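Local atomic coordinates of putative gdp-fucose protein o-fucosyltransferase 1 (PDB entry 3ZY2), a protein that belongs to the GDP-fucose protein O-fucosyltransferase family of the GT-B clan and binds guanosine-5'-diphosphate. Residues Q23-L28 with A176-K181; V216-D221 with V283-D288; N236-A241 with E248-G253. All coordinates share one frame; numbering follows the deposited sequence.

Contact 1: Q23-L28 with A176-K181; sequences QVDQFL and APFPSK
Asp25 grips Ser180 with both carboxylate oxygens, and this clasp ties helix 20-37 to the loop that follows strand 168-171 in the N-terminal parallel-sheet half of a GT-B fold. Ser180 OG gives its proton to Asp25 OD1 at 2.6 Å, while Ser180 N donates to Asp25 OD2 at 2.8 Å. Both donors come from above the carboxylate plane. OG sits between the backbone N and the carbonyl carbon (chi1 58°), which puts it beside the same carboxylate that the Ser180 N-H meets. OD2 also lies 3.6 Å from Phe178 CD1, so one oxygen borders both the aromatic ring and the polar clasp.

One residue further along the helix, Gln26 reaches the start of the loop. Its chain runs extended beyond CG and crosses Phe178 at about a right angle, with CG 3.9 Å from Phe178 CB and the amide turned 72° from the ring. The amide NE2 then donates to Ala176 O over 3.2 Å, from above that carbonyl plane. The peptide bond between Phe178 and Pro179 is cis, just before Ser180 meets the carboxylate.

The second shell fixes the clasp: Arg342 of helix 335-346 forms a salt bridge with Asp25 OD1, and Trp185 NE1 hydrogen-bonds Ser180 OG. Phe178 packs on Met17 and on Pro101 of the second subunit. Between the two backbones a single water donates to Asp25 O at 2.9 Å and to Pro177 O at 2.8 Å.

Contact 2: V216-D221 with V283-D288; sequences VHLRND and VFVASD. With GDP (guanosine-5'-diphosphate), chain C.
Asp288 spends both carboxylate oxygens on the loop Arg219-Asp221. Its OD1 receives Asn220 N at 2.8 Å through the syn lone pair, in a nearly straight bond (170°). OD2 has two donors, arriving from opposite faces of the carboxylate plane: Arg219 NH1 at 2.6 Å, on the anti side, and Asp221 N at 3.2 Å, on the syn side. Arg219 NH1 also pairs with Asp221 OD1, so the three residues form a salt-bridge network; the arginine probably offsets the closeness of the two carboxylates. Asp221 OD1 has a further task, capping Trp224 N at the start of the next helix.

Behind this network, Val216-Leu218 and Val283-Ser287 run as parallel neighbours in the Rossmann-like sheet of the C-terminal half. Three backbone bonds join them, among them Leu218 N to Ala286 O. The connection between the strands includes helix 264-278, which covers Val216 and Leu218, and beneath it Leu218 CD1 meets Val285 CG1 at 3.7 Å. Where the strands end, Ser287 OG donates to Leu218 O at 2.8 Å and also bonds Lys289 N.

Guanosine-5'-diphosphate lies at these strand ends. His217 NE2 donates to its N7 at 3.0 Å, while ND1 is bonded to Ser337 OG. The guanidinium of Arg219 reaches the terminal phosphate through NE to O1B and NH2 to O3B, both 2.8 Å, with ribose O4' over its centre.

Contact 3: N236-A241 with E248-G253; sequences NRPLFA and EGHHLG
The imidazole of His250 lies against the chain at Pro238, whose backbone N stands 3.8 Å above one face of the ring, offset toward the rim. At the ring edge, near its plane, sits the side-chain amide of Asn236, turned 45° from the imidazole; the two side chains cross at a slant. Ser242, Glu243 and Leu255 also touch the His250 side chain.

His250 arrives there with CG anti to its carbonyl carbon (chi1 -73°), and its CB lies 4.0 Å from Asn236 O. Beside it, Gly249 passes the proline ring, with its CA 4.3 Å from Pro238 CG. The chain at His250 opens a type I beta turn that runs to Gly253, closed by Gly253 N donating to His250 O at 3.3 Å.

These two loops flank the short helix 243-246, so the contact closes a compact excursion in the C-terminal half of the GT-B fold. Glu243 of that helix bonds Gly249 N, and the disulfide Cys245-Cys332 ties the same helix to the chain just before Ser334 of the nucleotide pocket. Arg237 turns to the second subunit, pairing with Glu137 and the carbonyl of Lys160 there.

Across the two segments, then, the join is largely the packing of a buried imidazole, with Pro238 over one face and the Asn236 amide at its edge. Shape carries much of it, while the disulfide holds the intervening helix and the salt bridge from Arg237 to Glu137 of the second subunit secures the first loop from outside.

How the contacts relate
Contacts 1 and 2 belong to opposite halves of the fold, with centres 23 Å apart, and guanosine-5'-diphosphate lies toward the cleft between. Contact 2 binds it directly; helix 20-37 of contact 1 supplies Gly21 N and Asn22 N, and the side chain of Phe178 lies about 6 Å from the ligand. Contact 3 forms within the chain that links the two strands of contact 2, yet their nearest atoms stay about 7 Å apart. It touches contact 1 instead: Phe178 CZ packs on Phe240 CD1 at 3.9 Å. A manganese ion lies about 4 Å from the side chain of Arg219 and about 9 Å from that of Leu239.

Contact 1: Q23-L28 with A176-K181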
loop_
_atom_site.group_PDB
_atom_site.type_symbol
_atom_site.label_atom_id
_atom_site.label_comp_id
_atom_site.label_asym_id
_atom_site.label_seq_id
_atom_site.Cartn_x
_atom_site.Cartn_y
_atom_site.Cartn_z
ATOM N N GLN A 23 -17.052 0.469 1.281
ATOM C CA GLN A 23 -17.005 0.597 -0.170
ATOM C C GLN A 23 -17.586 1.935 -0.584
ATOM O O GLN A 23 -17.018 2.632 -1.444
ATOM C CB GLN A 23 -17.809 -0.509 -0.817
ATOM C CG GLN A 23 -17.185 -1.887 -0.612
ATOM C CD GLN A 23 -18.135 -2.990 -0.969
ATOM O OE1 GLN A 23 -18.943 -2.859 -1.901
ATOM N NE2 GLN A 23 -18.070 -4.105 -0.206
ATOM N N VAL A 24 -18.725 2.302 0.019
ATOM C CA VAL A 24 -19.342 3.593 -0.281
ATOM C C VAL A 24 -18.434 4.731 0.188
ATOM O O VAL A 24 -18.281 5.720 -0.509
ATOM C CB VAL A 24 -20.743 3.713 0.343
ATOM C CG1 VAL A 24 -21.320 5.114 0.137
ATOM C CG2 VAL A 24 -21.681 2.676 -0.290
ATOM N N ASP A 25 -17.822 4.576 1.367
ATOM C CA ASP A 25 -16.925 5.596 1.945
ATOM C C ASP A 25 -15.771 5.929 0.977
ATOM O O ASP A 25 -15.480 7.108 0.712
ATOM C CB ASP A 25 -16.427 5.097 3.306
ATOM C CG ASP A 25 -16.103 6.216 4.249
ATOM O OD1 ASP A 25 -16.875 7.202 4.300
ATOM O OD2 ASP A 25 -15.076 6.112 4.933
ATOM N N GLN A 26 -15.172 4.894 0.395
ATOM C CA GLN A 26 -14.084 5.116 -0.568
ATOM C C GLN A 26 -14.650 5.593 -1.906
ATOM O O GLN A 26 -14.039 6.427 -2.576
ATOM C CB GLN A 26 -13.258 3.837 -0.753
ATOM C CG GLN A 26 -12.342 3.555 0.429
ATOM C CD GLN A 26 -11.253 2.570 0.057
ATOM O OE1 GLN A 26 -11.531 1.405 -0.187
ATOM N NE2 GLN A 26 -10.007 3.040 -0.003
ATOM N N PHE A 27 -15.830 5.114 -2.295
ATOM C CA PHE A 27 -16.443 5.520 -3.577
ATOM C C PHE A 27 -16.665 7.048 -3.676
ATOM O O PHE A 27 -16.416 7.637 -4.716
ATOM C CB PHE A 27 -17.747 4.716 -3.771
ATOM C CG PHE A 27 -18.529 5.078 -4.978
ATOM C CD1 PHE A 27 -17.942 5.219 -6.233
ATOM C CD2 PHE A 27 -19.909 5.203 -4.877
ATOM C CE1 PHE A 27 -18.731 5.545 -7.364
ATOM C CE2 PHE A 27 -20.694 5.508 -5.998
ATOM C CZ PHE A 27 -20.083 5.693 -7.249
ATOM N N LEU A 28 -17.079 7.681 -2.575
ATOM C CA LEU A 28 -17.198 9.159 -2.539
ATOM C C LEU A 28 -15.880 9.821 -2.919
ATOM O O LEU A 28 -15.867 10.771 -3.707
ATOM C CB LEU A 28 -17.615 9.632 -1.151
ATOM C CG LEU A 28 -18.956 9.086 -0.668
ATOM C CD1 LEU A 28 -19.216 9.694 0.710
ATOM C CD2 LEU A 28 -20.068 9.395 -1.640
ATOM N N ALA A 176 -8.680 6.439 -3.142
ATOM C CA ALA A 176 -9.398 7.340 -2.239
ATOM C C ALA A 176 -9.010 7.050 -0.805
ATOM O O ALA A 176 -8.725 5.911 -0.460
ATOM C CB ALA A 176 -10.892 7.139 -2.381
ATOM N N PRO A 177 -9.039 8.069 0.059
ATOM C CA PRO A 177 -8.770 7.820 1.469
ATOM C C PRO A 177 -9.800 6.939 2.146
ATOM O O PRO A 177 -10.961 6.862 1.722
ATOM C CB PRO A 177 -8.851 9.222 2.095
ATOM C CG PRO A 177 -8.559 10.138 1.013
ATOM C CD PRO A 177 -9.113 9.512 -0.236
ATOM N N PHE A 178 -9.362 6.260 3.196
ATOM C CA PHE A 178 -10.254 5.599 4.109
ATOM C C PHE A 178 -9.706 5.737 5.509
ATOM O O PHE A 178 -8.529 5.476 5.728
ATOM C CB PHE A 178 -10.405 4.113 3.790
ATOM C CG PHE A 178 -11.282 3.401 4.773
ATOM C CD1 PHE A 178 -12.669 3.460 4.642
ATOM C CD2 PHE A 178 -10.739 2.770 5.889
ATOM C CE1 PHE A 178 -13.516 2.832 5.571
ATOM C CE2 PHE A 178 -11.566 2.122 6.822
ATOM C CZ PHE A 178 -12.969 2.166 6.664
ATOM N N PRO A 179 -10.539 6.155 6.465
ATOM C CA PRO A 179 -11.921 6.643 6.320
ATOM C C PRO A 179 -11.999 7.903 5.450
ATOM O O PRO A 179 -11.001 8.609 5.281
ATOM C CB PRO A 179 -12.309 6.968 7.775
ATOM C CG PRO A 179 -11.404 6.071 8.593
ATOM C CD PRO A 179 -10.113 6.161 7.880
ATOM N N SER A 180 -13.177 8.186 4.898
ATOM C CA SER A 180 -13.324 9.360 4.030
ATOM C C SER A 180 -13.043 10.671 4.758
ATOM O O SER A 180 -13.292 10.805 5.972
ATOM C CB SER A 180 -14.736 9.432 3.446
ATOM O OG SER A 180 -15.695 9.468 4.494
ATOM N N LYS A 181 -12.565 11.635 3.991
ATOM C CA LYS A 181 -12.343 12.986 4.496
ATOM C C LYS A 181 -13.633 13.781 4.473
ATOM O O LYS A 181 -14.465 13.617 3.572
ATOM C CB LYS A 181 -11.269 13.686 3.673
ATOM C CG LYS A 181 -9.933 12.942 3.662
ATOM C CD LYS A 181 -8.787 13.819 3.191
ATOM C CE LYS A 181 -7.484 13.019 3.207
ATOM N NZ LYS A 181 -6.258 13.867 3.114
HETATM O O HOH W 1 -12.904 8.483 0.452
#

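Contact 2: V216-D221 with V283-D288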
loop_
_atom_site.group_PDB
_atom_site.type_symbol
_atom_site.label_atom_id
_atom_site.label_comp_id
_atom_site.label_asym_id
_atom_site.label_seq_id
_atom_site.Cartn_x
_atom_site.Cartn_y
_atom_site.Cartn_z
ATOM N N VAL A 216 -33.257 3.377 14.274
ATOM C CA VAL A 216 -31.990 3.141 14.999
ATOM C C VAL A 216 -31.175 2.073 14.291
ATOM O O VAL A 216 -31.733 1.117 13.763
ATOM C CB VAL A 216 -32.204 2.757 16.493
ATOM C CG1 VAL A 216 -33.060 3.798 17.186
ATOM C CG2 VAL A 216 -32.814 1.362 16.614
ATOM N N HIS A 217 -29.863 2.267 14.297
ATOM C CA HIS A 217 -28.912 1.272 13.815
ATOM C C HIS A 217 -28.199 0.618 14.983
ATOM O O HIS A 217 -27.516 1.288 15.750
ATOM C CB HIS A 217 -27.880 1.912 12.873
ATOM C CG HIS A 217 -26.912 0.919 12.312
ATOM N ND1 HIS A 217 -25.563 1.173 12.160
ATOM C CD2 HIS A 217 -27.111 -0.359 11.885
ATOM C CE1 HIS A 217 -24.978 0.098 11.655
ATOM N NE2 HIS A 217 -25.892 -0.848 11.485
ATOM N N LEU A 218 -28.425 -0.691 15.144
ATOM C CA LEU A 218 -27.800 -1.467 16.210
ATOM C C LEU A 218 -26.733 -2.355 15.591
ATOM O O LEU A 218 -27.031 -3.398 15.010
ATOM C CB LEU A 218 -28.844 -2.307 16.962
ATOM C CG LEU A 218 -30.038 -1.525 17.536
ATOM C CD1 LEU A 218 -30.954 -2.455 18.354
ATOM C CD2 LEU A 218 -29.605 -0.289 18.394
ATOM N N ARG A 219 -25.487 -1.904 15.693
ATOM C CA ARG A 219 -24.349 -2.657 15.195
ATOM C C ARG A 219 -23.851 -3.464 16.388
ATOM O O ARG A 219 -23.326 -2.904 17.362
ATOM C CB ARG A 219 -23.272 -1.674 14.701
ATOM C CG ARG A 219 -22.078 -2.342 14.015
ATOM C CD ARG A 219 -22.377 -2.887 12.633
ATOM N NE ARG A 219 -21.113 -3.109 11.928
ATOM C CZ ARG A 219 -20.417 -4.236 11.961
ATOM N NH1 ARG A 219 -20.868 -5.285 12.636
ATOM N NH2 ARG A 219 -19.278 -4.332 11.299
ATOM N N ASN A 220 -24.044 -4.778 16.339
ATOM C CA ASN A 220 -23.781 -5.587 17.527
ATOM C C ASN A 220 -23.340 -7.033 17.326
ATOM O O ASN A 220 -23.400 -7.811 18.274
ATOM C CB ASN A 220 -24.960 -5.528 18.526
ATOM C CG ASN A 220 -26.288 -5.921 17.905
ATOM O OD1 ASN A 220 -26.357 -6.709 16.958
ATOM N ND2 ASN A 220 -27.358 -5.357 18.442
ATOM N N ASP A 221 -22.864 -7.389 16.133
ATOM C CA ASP A 221 -22.312 -8.747 15.961
ATOM C C ASP A 221 -21.022 -8.945 16.768
ATOM O O ASP A 221 -20.449 -7.982 17.275
ATOM C CB ASP A 221 -22.177 -9.140 14.483
ATOM C CG ASP A 221 -21.001 -8.476 13.779
ATOM O OD1 ASP A 221 -20.158 -7.801 14.416
ATOM O OD2 ASP A 221 -20.910 -8.651 12.549
ATOM N N VAL A 283 -40.983 2.841 16.133
ATOM C CA VAL A 283 -39.530 2.736 16.042
ATOM C C VAL A 283 -39.177 1.699 14.973
ATOM O O VAL A 283 -39.832 0.653 14.860
ATOM C CB VAL A 283 -38.895 2.353 17.422
ATOM C CG1 VAL A 283 -37.404 1.996 17.261
ATOM C CG2 VAL A 283 -39.098 3.492 18.431
ATOM N N PHE A 284 -38.182 2.034 14.164
ATOM C CA PHE A 284 -37.612 1.097 13.210
ATOM C C PHE A 284 -36.223 0.700 13.674
ATOM O O PHE A 284 -35.414 1.558 14.047
ATOM C CB PHE A 284 -37.519 1.732 11.824
ATOM C CG PHE A 284 -36.826 0.859 10.819
ATOM C CD1 PHE A 284 -37.447 -0.305 10.323
ATOM C CD2 PHE A 284 -35.543 1.181 10.382
ATOM C CE1 PHE A 284 -36.821 -1.110 9.373
ATOM C CE2 PHE A 284 -34.900 0.372 9.427
ATOM C CZ PHE A 284 -35.548 -0.793 8.944
ATOM N N VAL A 285 -35.929 -0.594 13.601
ATOM C CA VAL A 285 -34.595 -1.084 13.961
ATOM C C VAL A 285 -33.937 -1.797 12.779
ATOM O O VAL A 285 -34.502 -2.762 12.220
ATOM C CB VAL A 285 -34.664 -2.111 15.117
ATOM C CG1 VAL A 285 -33.249 -2.636 15.467
ATOM C CG2 VAL A 285 -35.362 -1.536 16.356
ATOM N N ALA A 286 -32.734 -1.335 12.441
ATOM C CA ALA A 286 -31.850 -2.038 11.494
ATOM C C ALA A 286 -30.701 -2.602 12.318
ATOM O O ALA A 286 -30.124 -1.908 13.136
ATOM C CB ALA A 286 -31.306 -1.071 10.429
ATOM N N SER A 287 -30.402 -3.886 12.130
ATOM C CA SER A 287 -29.301 -4.514 12.850
ATOM C C SER A 287 -28.622 -5.568 11.983
ATOM O O SER A 287 -29.254 -6.169 11.113
ATOM C CB SER A 287 -29.795 -5.139 14.166
ATOM O OG SER A 287 -28.674 -5.637 14.910
ATOM N N ASP A 288 -27.332 -5.735 12.237
ATOM C CA ASP A 288 -26.541 -6.822 11.680
ATOM C C ASP A 288 -26.721 -8.137 12.424
ATOM O O ASP A 288 -26.308 -9.195 11.925
ATOM C CB ASP A 288 -25.061 -6.447 11.657
ATOM C CG ASP A 288 -24.492 -6.157 13.035
ATOM O OD1 ASP A 288 -25.229 -5.832 13.988
ATOM O OD2 ASP A 288 -23.258 -6.278 13.177
HETATM P PB GDP C . -19.067 -1.032 9.492
HETATM O O1B GDP C . -20.387 -0.987 10.170
HETATM O O2B GDP C . -18.136 0.149 9.069
HETATM O O3B GDP C . -18.442 -2.541 9.280
HETATM O O3A GDP C . -20.034 -1.161 8.075
HETATM P PA GDP C . -19.619 -2.005 6.638
HETATM O O1A GDP C . -21.201 -1.577 6.043
HETATM O O2A GDP C . -18.496 -1.780 5.964
HETATM O "O5'" GDP C . -19.583 -3.528 7.584
HETATM C "C5'" GDP C . -20.856 -3.531 7.801
HETATM C "C4'" GDP C . -21.695 -4.568 7.623
HETATM O "O4'" GDP C . -22.321 -5.527 8.374
HETATM C "C3'" GDP C . -22.618 -4.021 6.741
HETATM O "O3'" GDP C . -22.552 -3.946 5.007
HETATM C "C2'" GDP C . -24.251 -5.447 6.405
HETATM O "O2'" GDP C . -23.671 -6.324 5.546
HETATM C "C1'" GDP C . -24.009 -5.740 7.876
HETATM N N9 GDP C . -24.702 -4.875 8.526
HETATM C C8 GDP C . -24.083 -3.572 9.645
HETATM N N7 GDP C . -25.328 -3.254 9.804
HETATM C C5 GDP C . -26.415 -3.720 9.329
HETATM C C6 GDP C . -28.150 -3.654 9.242
HETATM O O6 GDP C . -28.480 -2.793 9.917
HETATM N N1 GDP C . -28.431 -4.446 8.569
HETATM C C2 GDP C . -28.077 -5.383 7.832
HETATM N N2 GDP C . -28.547 -6.045 7.254
HETATM N N3 GDP C . -26.583 -5.827 7.591
HETATM C C4 GDP C . -25.851 -4.896 8.416
#

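Contact 3: N236-A241 with E248-G253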
loop_
_atom_site.group_PDB
_atom_site.type_symbol
_atom_site.label_atom_id
_atom_site.label_comp_id
_atom_site.label_asym_id
_atom_site.label_seq_id
_atom_site.Cartn_x
_atom_site.Cartn_y
_atom_site.Cartn_z
ATOM N N ASN A 236 -6.609 7.906 21.177
ATOM C CA ASN A 236 -7.847 8.493 20.665
ATOM C C ASN A 236 -7.817 8.789 19.161
ATOM O O ASN A 236 -8.199 9.875 18.731
ATOM C CB ASN A 236 -8.162 9.760 21.488
ATOM C CG ASN A 236 -9.505 10.381 21.155
ATOM O OD1 ASN A 236 -9.654 11.614 21.157
ATOM N ND2 ASN A 236 -10.502 9.547 20.930
ATOM N N ARG A 237 -7.355 7.826 18.363
ATOM C CA ARG A 237 -7.340 7.998 16.907
ATOM C C ARG A 237 -8.714 7.739 16.324
ATOM O O ARG A 237 -9.524 7.023 16.932
ATOM C CB ARG A 237 -6.347 7.042 16.240
ATOM C CG ARG A 237 -4.903 7.274 16.643
ATOM C CD ARG A 237 -4.448 8.695 16.334
ATOM N NE ARG A 237 -3.002 8.818 16.485
ATOM C CZ ARG A 237 -2.320 9.961 16.428
ATOM N NH1 ARG A 237 -2.941 11.119 16.221
ATOM N NH2 ARG A 237 -1.000 9.944 16.579
ATOM N N PRO A 238 -8.982 8.300 15.127
ATOM C CA PRO A 238 -10.188 7.910 14.409
ATOM C C PRO A 238 -10.262 6.402 14.229
ATOM O O PRO A 238 -9.236 5.716 13.991
ATOM C CB PRO A 238 -10.024 8.592 13.055
ATOM C CG PRO A 238 -9.234 9.823 13.390
ATOM C CD PRO A 238 -8.238 9.353 14.411
ATOM N N LEU A 239 -11.477 5.891 14.368
ATOM C CA LEU A 239 -11.738 4.497 14.110
ATOM C C LEU A 239 -12.928 4.476 13.186
ATOM O O LEU A 239 -14.028 4.894 13.571
ATOM C CB LEU A 239 -12.029 3.762 15.414
ATOM C CG LEU A 239 -12.346 2.266 15.275
ATOM C CD1 LEU A 239 -11.160 1.446 14.696
ATOM C CD2 LEU A 239 -12.790 1.715 16.628
ATOM N N PHE A 240 -12.689 4.053 11.954
ATOM C CA PHE A 240 -13.737 3.961 10.954
ATOM C C PHE A 240 -14.449 5.302 10.814
ATOM O O PHE A 240 -13.790 6.294 10.543
ATOM C CB PHE A 240 -14.660 2.789 11.285
ATOM C CG PHE A 240 -13.946 1.461 11.325
ATOM C CD1 PHE A 240 -12.867 1.208 10.484
ATOM C CD2 PHE A 240 -14.349 0.471 12.218
ATOM C CE1 PHE A 240 -12.180 -0.031 10.547
ATOM C CE2 PHE A 240 -13.692 -0.757 12.269
ATOM C CZ PHE A 240 -12.610 -1.001 11.436
ATOM N N ALA A 241 -15.761 5.351 11.049
ATOM C CA ALA A 241 -16.524 6.571 10.794
ATOM C C ALA A 241 -16.585 7.538 11.977
ATOM O O ALA A 241 -17.368 8.498 11.965
ATOM C CB ALA A 241 -17.938 6.217 10.334
ATOM N N GLU A 248 -13.100 15.975 12.849
ATOM C CA GLU A 248 -11.799 15.571 12.298
ATOM C C GLU A 248 -10.766 15.408 13.415
ATOM O O GLU A 248 -10.654 16.273 14.294
ATOM C CB GLU A 248 -11.295 16.588 11.270
ATOM C CG GLU A 248 -10.091 16.103 10.485
ATOM C CD GLU A 248 -9.822 16.923 9.234
ATOM O OE1 GLU A 248 -9.617 18.152 9.349
ATOM O OE2 GLU A 248 -9.824 16.323 8.131
ATOM N N GLY A 249 -10.042 14.291 13.391
ATOM C CA GLY A 249 -9.004 14.009 14.398
ATOM C C GLY A 249 -9.540 14.016 15.823
ATOM O O GLY A 249 -8.776 14.160 16.776
ATOM N N HIS A 250 -10.861 13.846 15.961
ATOM C CA HIS A 250 -11.551 13.797 17.265
ATOM C C HIS A 250 -11.423 15.080 18.086
ATOM O O HIS A 250 -11.269 15.028 19.313
ATOM C CB HIS A 250 -11.072 12.595 18.090
ATOM C CG HIS A 250 -11.571 11.271 17.598
ATOM N ND1 HIS A 250 -12.315 11.124 16.444
ATOM C CD2 HIS A 250 -11.405 10.025 18.098
ATOM C CE1 HIS A 250 -12.592 9.846 16.265
ATOM N NE2 HIS A 250 -12.055 9.158 17.256
ATOM N N HIS A 251 -11.518 16.228 17.421
ATOM C CA HIS A 251 -11.344 17.508 18.117
ATOM C C HIS A 251 -12.439 17.795 19.149
ATOM O O HIS A 251 -12.233 18.587 20.068
ATOM C CB HIS A 251 -11.173 18.670 17.126
ATOM C CG HIS A 251 -12.422 19.035 16.384
ATOM N ND1 HIS A 251 -13.396 19.850 16.918
ATOM C CD2 HIS A 251 -12.842 18.715 15.137
ATOM C CE1 HIS A 251 -14.367 20.009 16.036
ATOM N NE2 HIS A 251 -14.055 19.333 14.946
ATOM N N LEU A 252 -13.577 17.115 19.018
ATOM C CA LEU A 252 -14.731 17.332 19.902
ATOM C C LEU A 252 -14.762 16.450 21.157
ATOM O O LEU A 252 -15.576 16.684 22.059
ATOM C CB LEU A 252 -16.045 17.156 19.123
ATOM C CG LEU A 252 -16.424 18.196 18.067
ATOM C CD1 LEU A 252 -17.691 17.776 17.333
ATOM C CD2 LEU A 252 -16.603 19.572 18.693
ATOM N N GLY A 253 -13.898 15.437 21.220
ATOM C CA GLY A 253 -13.925 14.504 22.345
ATOM C C GLY A 253 -13.173 13.201 22.162
ATOM O O GLY A 253 -12.420 13.020 21.195
#